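PDB 2PBF: protein-L-isoaspartate O-methyltransferase beta-aspartate methyltransferase, which probably repairs damaged proteins by methylating the carboxyl group of L-isoaspartyl residues with S-adenosyl-L-methionine, yielding S-adenosyl-L-homocysteine. Local coordinates for residues S173-I178 with I191-D196; T198-E203 with K213-D218. One frame throughout, in Å; residues are numbered along the deposited sequence.

Contact 1 (S173-I178 with I191-D196); sequences SELPEI and IPIEED
P176 and I191 meet tip to tip: ring atom CD of P176 lies 3.5 Å from CD1 of I191, with no polar atom involved. I191 points at the opposing segment, and its CG1 stands anti to the backbone N (chi1 176°), the branch that carries CD1 to the proline.

L175 and I193 cross obliquely two residues further along the strand. CD1 of I193 touches L175 at its root, 4.0 Å from CB and equally close to CG. The other branch of I193 faces main chain instead, since CG2 rests 3.8 Å from the CA of E174; the two methyls thus lie against successive residues of the loop, from the same side.

At the end of the contact E194 keeps CG anti to its own carbonyl carbon (chi1 -52°) and runs on extended, bringing its carboxylate carbon CD to 3.7 Å from the CA of S173. This is packing against backbone. The polar ends of S173 and E174 turn elsewhere: a weak hydrogen bond joins S173 OG to E174 OE2, and K226 forms a salt bridge with E174.

Backbone bonds from A172 to P192 and E194 tie the loop to the strand edge, while P176 occupies the N-cap position of helix 177-182. The geometry is that of a beta-alpha-beta crossover in a Rossmann-like methyltransferase fold, with the P176 side chain about 8 Å from bound S-adenosyl-L-homocysteine.

Contact 2 (T198-E203 with K213-D218); sequences TQVLYE and KDRLFD
L201 is gripped through both its backbone polar atoms by two successive residues of the facing strand. Its N gives a hydrogen bond to F217 O (2.9 Å), and its O receives one from L216 N (2.8 Å). V200 pairs with D218 and Y202 with R215, so one residue on the first strand is matched by two on the second: a classic beta bulge at L216-F217. Beyond it, E203 N bonds D214 O at 2.9 Å, restoring regular antiparallel pairing; the return bond from D214 N is weak.

Side-chain packing occurs on both faces. R215 CA sits over one face of the Y202 ring, 4.1 Å from its centroid, in a CH-pi contact. The R215 CG is anti to the backbone N (chi1 -153°), which places it against Y202 OH and 3.4 Å from V200 CG1. Further out, the guanidinium lies almost perpendicular to the tyrosine ring (87°), with V200 CG1 over its face. On the other side of the sheet L201 CD2 touches L216 CD1 and F217 CE1.

Among the polar groups, T198 OG1 donates to D218 OD1 (2.9 Å) from well above the carboxylate plane, 59° out of it. The same oxygen forms a salt bridge with R215 NH2 at 3.5 Å, and E195 takes both R215 NE and Y202 OH. E203 OE2 and D214 OD2 approach to 4.5 Å; the salt bridge from R73 to E203 OE1 probably eases any repulsion in part. The chemistry implies a hairpin held by backbone bonds across a bulge, with R215 linked to D218 and E195 on one face and E203 paired with R73 on the other.

The centres of contacts 1 and 2 lie 9 Å apart, on the same side of the chain's centre, and the contacts follow in series: contact 1 closes before contact 2 opens. Both belong to one mixed sheet, in which strand 187-195 is antiparallel to its neighbour 198-205, and that in turn to the outermost strand, 212-219. They touch directly, through I191 O to Y202 N at 2.8 Å and E195 CB against V200 CG2 at 3.6 Å. Contact 1 thus attaches the crossover loop, on the cofactor side, to the sheet's last parallel strand, whereas contact 2 completes the C-terminal antiparallel hairpin that extends the Rossmann-like core.

Contact 1 (S173-I178 with I191-D196)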
ATOM      1  N   SER A 173       2.995 -15.635   6.569  1.00 40.11           N
ATOM      2  CA  SER A 173       2.763 -16.918   7.260  1.00 41.61           C
ATOM      3  C   SER A 173       2.136 -16.702   8.638  1.00 42.24           C
ATOM      4  O   SER A 173       1.344 -17.524   9.109  1.00 42.97           O
ATOM      5  CB  SER A 173       4.064 -17.728   7.356  1.00 40.95           C
ATOM      6  OG  SER A 173       5.076 -17.041   8.072  1.00 42.82           O
ATOM      7  N   GLU A 174       2.505 -15.590   9.277  1.00 43.22           N
ATOM      8  CA  GLU A 174       1.898 -15.137  10.541  1.00 43.83           C
ATOM      9  C   GLU A 174       2.145 -13.636  10.731  1.00 43.59           C
ATOM     10  O   GLU A 174       3.018 -13.069  10.070  1.00 43.85           O
ATOM     11  CB  GLU A 174       2.400 -15.956  11.751  1.00 43.92           C
ATOM     12  CG  GLU A 174       3.845 -15.682  12.189  1.00 46.84           C
ATOM     13  CD  GLU A 174       4.880 -16.439  11.371  1.00 50.73           C
ATOM     14  OE1 GLU A 174       4.775 -17.686  11.255  1.00 52.80           O
ATOM     15  OE2 GLU A 174       5.816 -15.788  10.852  1.00 52.37           O
ATOM     16  N   LEU A 175       1.371 -13.016  11.631  1.00 43.73           N
ATOM     17  CA  LEU A 175       1.388 -11.570  11.897  1.00 43.96           C
ATOM     18  C   LEU A 175       2.739 -11.096  12.399  1.00 44.20           C
ATOM     19  O   LEU A 175       3.086 -11.364  13.548  1.00 44.74           O
ATOM     20  CB  LEU A 175       0.335 -11.221  12.958  1.00 43.52           C
ATOM     21  CG  LEU A 175      -0.277  -9.815  13.081  1.00 43.88           C
ATOM     22  CD1 LEU A 175      -0.373  -9.435  14.528  1.00 40.52           C
ATOM     23  CD2 LEU A 175       0.471  -8.721  12.296  1.00 44.13           C
ATOM     24  N   PRO A 176       3.504 -10.370  11.559  1.00 44.42           N
ATOM     25  CA  PRO A 176       4.845 -10.047  12.023  1.00 44.43           C
ATOM     26  C   PRO A 176       4.779  -9.031  13.160  1.00 44.40           C
ATOM     27  O   PRO A 176       4.087  -8.027  13.057  1.00 44.22           O
ATOM     28  CB  PRO A 176       5.529  -9.472  10.775  1.00 44.50           C
ATOM     29  CG  PRO A 176       4.604  -9.835   9.611  1.00 44.20           C
ATOM     30  CD  PRO A 176       3.248  -9.806  10.222  1.00 44.14           C
ATOM     31  N   GLU A 177       5.476  -9.324  14.248  1.00 44.65           N
ATOM     32  CA  GLU A 177       5.392  -8.519  15.472  1.00 45.04           C
ATOM     33  C   GLU A 177       5.961  -7.098  15.307  1.00 44.01           C
ATOM     34  O   GLU A 177       5.452  -6.153  15.914  1.00 44.36           O
ATOM     35  CB  GLU A 177       6.036  -9.285  16.641  1.00 45.78           C
ATOM     36  CG  GLU A 177       5.697  -8.781  18.043  1.00 48.93           C
ATOM     37  CD  GLU A 177       4.202  -8.547  18.283  1.00 53.62           C
ATOM     38  OE1 GLU A 177       3.357  -9.199  17.617  1.00 55.25           O
ATOM     39  OE2 GLU A 177       3.878  -7.692  19.147  1.00 55.59           O
ATOM     40  N   ILE A 178       6.987  -6.952  14.469  1.00 42.92           N
ATOM     41  CA  ILE A 178       7.454  -5.625  14.040  1.00 42.30           C
ATOM     42  C   ILE A 178       6.324  -4.715  13.545  1.00 41.63           C
ATOM     43  O   ILE A 178       6.246  -3.541  13.935  1.00 41.47           O
ATOM     44  CB  ILE A 178       8.571  -5.681  12.959  1.00 42.29           C
ATOM     45  CG1 ILE A 178       8.953  -4.258  12.569  1.00 43.26           C
ATOM     46  CG2 ILE A 178       8.151  -6.496  11.722  1.00 42.25           C
ATOM     47  CD1 ILE A 178      10.286  -4.130  11.915  1.00 42.48           C
ATOM     48  N   ILE A 191      -3.435  -6.414   6.409  1.00 30.16           N
ATOM     49  CA  ILE A 191      -2.450  -7.421   6.079  1.00 31.02           C
ATOM     50  C   ILE A 191      -3.090  -8.776   5.780  1.00 30.54           C
ATOM     51  O   ILE A 191      -3.977  -9.201   6.503  1.00 30.43           O
ATOM     52  CB  ILE A 191      -1.389  -7.556   7.236  1.00 30.47           C
ATOM     53  CG1 ILE A 191      -0.405  -8.686   6.955  1.00 30.45           C
ATOM     54  CG2 ILE A 191      -2.078  -7.682   8.624  1.00 32.49           C
ATOM     55  CD1 ILE A 191       0.785  -8.718   7.923  1.00 30.81           C
ATOM     56  N   PRO A 192      -2.650  -9.450   4.697  1.00 30.86           N
ATOM     57  CA  PRO A 192      -3.104 -10.843   4.528  1.00 30.88           C
ATOM     58  C   PRO A 192      -2.270 -11.791   5.395  1.00 31.80           C
ATOM     59  O   PRO A 192      -1.054 -11.702   5.390  1.00 31.46           O
ATOM     60  CB  PRO A 192      -2.865 -11.118   3.038  1.00 30.11           C
ATOM     61  CG  PRO A 192      -2.467  -9.738   2.426  1.00 29.49           C
ATOM     62  CD  PRO A 192      -1.796  -9.029   3.569  1.00 30.51           C
ATOM     63  N   ILE A 193      -2.929 -12.683   6.133  1.00 33.49           N
ATOM     64  CA  ILE A 193      -2.226 -13.723   6.910  1.00 35.85           C
ATOM     65  C   ILE A 193      -2.727 -15.124   6.496  1.00 36.93           C
ATOM     66  O   ILE A 193      -3.939 -15.349   6.435  1.00 37.85           O
ATOM     67  CB  ILE A 193      -2.336 -13.469   8.443  1.00 36.21           C
ATOM     68  CG1 ILE A 193      -1.765 -12.074   8.798  1.00 36.84           C
ATOM     69  CG2 ILE A 193      -1.612 -14.580   9.265  1.00 35.54           C
ATOM     70  CD1 ILE A 193      -2.324 -11.452  10.040  1.00 37.98           C
ATOM     71  N   GLU A 194      -1.805 -16.024   6.151  1.00 38.56           N
ATOM     72  CA  GLU A 194      -2.147 -17.437   5.894  1.00 40.76           C
ATOM     73  C   GLU A 194      -2.826 -18.046   7.122  1.00 41.16           C
ATOM     74  O   GLU A 194      -2.219 -18.207   8.196  1.00 42.35           O
ATOM     75  CB  GLU A 194      -0.931 -18.299   5.599  1.00 40.75           C
ATOM     76  CG  GLU A 194       0.039 -17.870   4.530  1.00 42.52           C
ATOM     77  CD  GLU A 194       1.284 -18.787   4.495  1.00 43.39           C
ATOM     78  OE1 GLU A 194       1.317 -19.812   5.233  1.00 46.41           O
ATOM     79  OE2 GLU A 194       2.226 -18.498   3.723  1.00 46.37           O
ATOM     80  N   GLU A 195      -4.088 -18.371   6.962  1.00 41.33           N
ATOM     81  CA  GLU A 195      -4.839 -18.999   8.016  1.00 41.61           C
ATOM     82  C   GLU A 195      -5.386 -20.304   7.454  1.00 40.98           C
ATOM     83  O   GLU A 195      -6.347 -20.294   6.664  1.00 41.02           O
ATOM     84  CB  GLU A 195      -5.970 -18.077   8.406  1.00 42.03           C
ATOM     85  CG  GLU A 195      -6.772 -18.542   9.585  1.00 44.68           C
ATOM     86  CD  GLU A 195      -7.598 -17.421  10.115  1.00 46.11           C
ATOM     87  OE1 GLU A 195      -8.837 -17.484   9.950  1.00 46.15           O
ATOM     88  OE2 GLU A 195      -6.981 -16.462  10.647  1.00 48.52           O
ATOM     89  N   ASP A 196      -4.741 -21.401   7.860  1.00 39.71           N
ATOM     90  CA  ASP A 196      -4.982 -22.761   7.362  1.00 39.10           C
ATOM     91  C   ASP A 196      -4.857 -22.824   5.836  1.00 38.21           C
ATOM     92  O   ASP A 196      -3.732 -22.802   5.317  1.00 38.57           O
ATOM     93  CB  ASP A 196      -6.305 -23.333   7.884  1.00 39.33           C
TER

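Contact 2 (T198-E203 with K213-D218)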
ATOM      1  N   THR A 198      -6.407 -20.694   3.493  1.00 33.98           N
ATOM      2  CA  THR A 198      -6.624 -19.450   2.787  1.00 33.83           C
ATOM      3  C   THR A 198      -5.615 -18.379   3.208  1.00 33.29           C
ATOM      4  O   THR A 198      -4.842 -18.579   4.157  1.00 32.94           O
ATOM      5  CB  THR A 198      -8.087 -18.945   2.925  1.00 33.69           C
ATOM      6  OG1 THR A 198      -8.323 -18.478   4.253  1.00 34.80           O
ATOM      7  CG2 THR A 198      -9.073 -20.050   2.598  1.00 32.93           C
ATOM      8  N   GLN A 199      -5.549 -17.292   2.434  1.00 32.76           N
ATOM      9  CA  GLN A 199      -4.950 -16.053   2.925  1.00 32.36           C
ATOM     10  C   GLN A 199      -6.114 -15.177   3.350  1.00 31.90           C
ATOM     11  O   GLN A 199      -7.071 -15.019   2.601  1.00 31.86           O
ATOM     12  CB  GLN A 199      -4.089 -15.381   1.859  1.00 32.36           C
ATOM     13  CG  GLN A 199      -2.886 -16.225   1.426  1.00 32.57           C
ATOM     14  CD  GLN A 199      -2.243 -15.764   0.128  1.00 33.40           C
ATOM     15  OE1 GLN A 199      -2.869 -15.112  -0.702  1.00 35.54           O
ATOM     16  NE2 GLN A 199      -0.978 -16.120  -0.053  1.00 36.05           N
ATOM     17  N   VAL A 200      -6.045 -14.664   4.571  1.00 32.15           N
ATOM     18  CA  VAL A 200      -7.125 -13.883   5.160  1.00 32.91           C
ATOM     19  C   VAL A 200      -6.692 -12.445   5.399  1.00 32.46           C
ATOM     20  O   VAL A 200      -5.745 -12.181   6.143  1.00 32.41           O
ATOM     21  CB  VAL A 200      -7.660 -14.499   6.503  1.00 33.22           C
ATOM     22  CG1 VAL A 200      -8.878 -13.724   6.991  1.00 34.87           C
ATOM     23  CG2 VAL A 200      -8.040 -15.973   6.333  1.00 32.89           C
ATOM     24  N   LEU A 201      -7.411 -11.519   4.786  1.00 32.92           N
ATOM     25  CA  LEU A 201      -7.131 -10.110   4.984  1.00 33.68           C
ATOM     26  C   LEU A 201      -7.624  -9.657   6.344  1.00 34.24           C
ATOM     27  O   LEU A 201      -8.817  -9.744   6.624  1.00 34.97           O
ATOM     28  CB  LEU A 201      -7.755  -9.246   3.872  1.00 33.61           C
ATOM     29  CG  LEU A 201      -7.237  -7.803   3.770  1.00 31.92           C
ATOM     30  CD1 LEU A 201      -5.860  -7.760   3.106  1.00 28.42           C
ATOM     31  CD2 LEU A 201      -8.237  -6.991   2.988  1.00 31.40           C
ATOM     32  N   TYR A 202      -6.691  -9.159   7.157  1.00 34.64           N
ATOM     33  CA  TYR A 202      -6.938  -8.699   8.520  1.00 35.78           C
ATOM     34  C   TYR A 202      -6.817  -7.191   8.654  1.00 36.12           C
ATOM     35  O   TYR A 202      -5.920  -6.572   8.087  1.00 36.21           O
ATOM     36  CB  TYR A 202      -5.947  -9.355   9.498  1.00 36.29           C
ATOM     37  CG  TYR A 202      -6.419 -10.672  10.039  1.00 36.98           C
ATOM     38  CD1 TYR A 202      -6.190 -11.857   9.347  1.00 35.60           C
ATOM     39  CD2 TYR A 202      -7.123 -10.729  11.245  1.00 39.93           C
ATOM     40  CE1 TYR A 202      -6.637 -13.063   9.838  1.00 39.00           C
ATOM     41  CE2 TYR A 202      -7.584 -11.920  11.755  1.00 39.70           C
ATOM     42  CZ  TYR A 202      -7.344 -13.091  11.056  1.00 40.65           C
ATOM     43  OH  TYR A 202      -7.807 -14.279  11.587  1.00 40.66           O
ATOM     44  N   GLU A 203      -7.727  -6.605   9.406  1.00 36.64           N
ATOM     45  CA  GLU A 203      -7.566  -5.236   9.872  1.00 37.94           C
ATOM     46  C   GLU A 203      -7.233  -5.221  11.372  1.00 38.68           C
ATOM     47  O   GLU A 203      -8.054  -5.586  12.223  1.00 38.72           O
ATOM     48  CB  GLU A 203      -8.807  -4.408   9.566  1.00 37.87           C
ATOM     49  CG  GLU A 203      -8.717  -2.980  10.054  1.00 39.19           C
ATOM     50  CD  GLU A 203      -9.960  -2.210   9.722  1.00 42.62           C
ATOM     51  OE1 GLU A 203     -10.261  -2.051   8.514  1.00 42.59           O
ATOM     52  OE2 GLU A 203     -10.642  -1.771  10.678  1.00 43.86           O
ATOM     53  N   LYS A 213      -7.915  -7.580  16.553  1.00 52.56           N
ATOM     54  CA  LYS A 213      -7.732  -8.255  15.271  1.00 52.19           C
ATOM     55  C   LYS A 213      -9.092  -8.496  14.623  1.00 51.57           C
ATOM     56  O   LYS A 213     -10.013  -9.009  15.270  1.00 51.63           O
ATOM     57  CB  LYS A 213      -6.985  -9.563  15.485  1.00 52.57           C
ATOM     58  CG  LYS A 213      -5.793  -9.759  14.597  1.00 53.28           C
ATOM     59  CD  LYS A 213      -5.094 -11.084  14.886  1.00 54.76           C
ATOM     60  CE  LYS A 213      -4.094 -10.978  16.045  1.00 55.50           C
ATOM     61  NZ  LYS A 213      -3.214 -12.187  16.106  1.00 55.42           N
ATOM     62  N   ASP A 214      -9.217  -8.103  13.359  1.00 50.13           N
ATOM     63  CA  ASP A 214     -10.504  -8.109  12.667  1.00 49.11           C
ATOM     64  C   ASP A 214     -10.379  -8.876  11.356  1.00 48.04           C
ATOM     65  O   ASP A 214      -9.747  -8.407  10.401  1.00 47.48           O
ATOM     66  CB  ASP A 214     -10.956  -6.670  12.422  1.00 49.45           C
ATOM     67  CG  ASP A 214     -12.409  -6.555  12.016  1.00 50.89           C
ATOM     68  OD1 ASP A 214     -13.079  -7.583  11.747  1.00 51.70           O
ATOM     69  OD2 ASP A 214     -12.882  -5.397  11.967  1.00 53.08           O
ATOM     70  N   ARG A 215     -10.981 -10.062  11.335  1.00 46.71           N
ATOM     71  CA  ARG A 215     -10.884 -11.001  10.224  1.00 46.04           C
ATOM     72  C   ARG A 215     -11.830 -10.532   9.122  1.00 44.84           C
ATOM     73  O   ARG A 215     -13.044 -10.520   9.315  1.00 45.10           O
ATOM     74  CB  ARG A 215     -11.258 -12.413  10.721  1.00 46.29           C
ATOM     75  CG  ARG A 215     -10.613 -13.559   9.927  1.00 47.66           C
ATOM     76  CD  ARG A 215     -11.208 -14.979  10.171  1.00 47.20           C
ATOM     77  NE  ARG A 215     -11.261 -15.699   8.892  1.00 49.32           N
ATOM     78  CZ  ARG A 215     -12.278 -15.622   8.026  1.00 51.13           C
ATOM     79  NH1 ARG A 215     -13.361 -14.909   8.320  1.00 52.59           N
ATOM     80  NH2 ARG A 215     -12.225 -16.265   6.866  1.00 51.59           N
ATOM     81  N   LEU A 216     -11.293 -10.129   7.976  1.00 43.51           N
ATOM     82  CA  LEU A 216     -12.140  -9.513   6.943  1.00 42.66           C
ATOM     83  C   LEU A 216     -12.709 -10.544   5.983  1.00 42.56           C
ATOM     84  O   LEU A 216     -13.859 -10.940   6.117  1.00 43.00           O
ATOM     85  CB  LEU A 216     -11.417  -8.370   6.203  1.00 41.72           C
ATOM     86  CG  LEU A 216     -11.114  -7.109   7.041  1.00 40.85           C
ATOM     87  CD1 LEU A 216     -10.485  -6.029   6.179  1.00 36.97           C
ATOM     88  CD2 LEU A 216     -12.352  -6.555   7.780  1.00 37.72           C
ATOM     89  N   PHE A 217     -11.906 -10.978   5.020  1.00 42.11           N
ATOM     90  CA  PHE A 217     -12.298 -12.053   4.113  1.00 41.28           C
ATOM     91  C   PHE A 217     -11.073 -12.656   3.426  1.00 39.99           C
ATOM     92  O   PHE A 217      -9.958 -12.136   3.547  1.00 38.77           O
ATOM     93  CB  PHE A 217     -13.297 -11.536   3.078  1.00 42.05           C
ATOM     94  CG  PHE A 217     -12.919 -10.220   2.495  1.00 43.24           C
ATOM     95  CD1 PHE A 217     -11.842 -10.117   1.622  1.00 43.81           C
ATOM     96  CD2 PHE A 217     -13.633  -9.075   2.821  1.00 46.48           C
ATOM     97  CE1 PHE A 217     -11.484  -8.910   1.087  1.00 44.43           C
ATOM     98  CE2 PHE A 217     -13.276  -7.847   2.291  1.00 45.76           C
ATOM     99  CZ  PHE A 217     -12.198  -7.769   1.425  1.00 45.53           C
ATOM    100  N   ASP A 218     -11.300 -13.754   2.699  1.00 39.09           N
ATOM    101  CA  ASP A 218     -10.253 -14.458   2.000  1.00 38.09           C
ATOM    102  C   ASP A 218      -9.759 -13.657   0.796  1.00 37.30           C
ATOM    103  O   ASP A 218     -10.542 -13.005   0.108  1.00 36.88           O
ATOM    104  CB  ASP A 218     -10.731 -15.845   1.589  1.00 38.36           C
ATOM    105  CG  ASP A 218     -11.179 -16.672   2.776  1.00 40.72           C
ATOM    106  OD1 ASP A 218     -10.488 -16.615   3.821  1.00 42.15           O
ATOM    107  OD2 ASP A 218     -12.231 -17.355   2.673  1.00 43.39           O
TER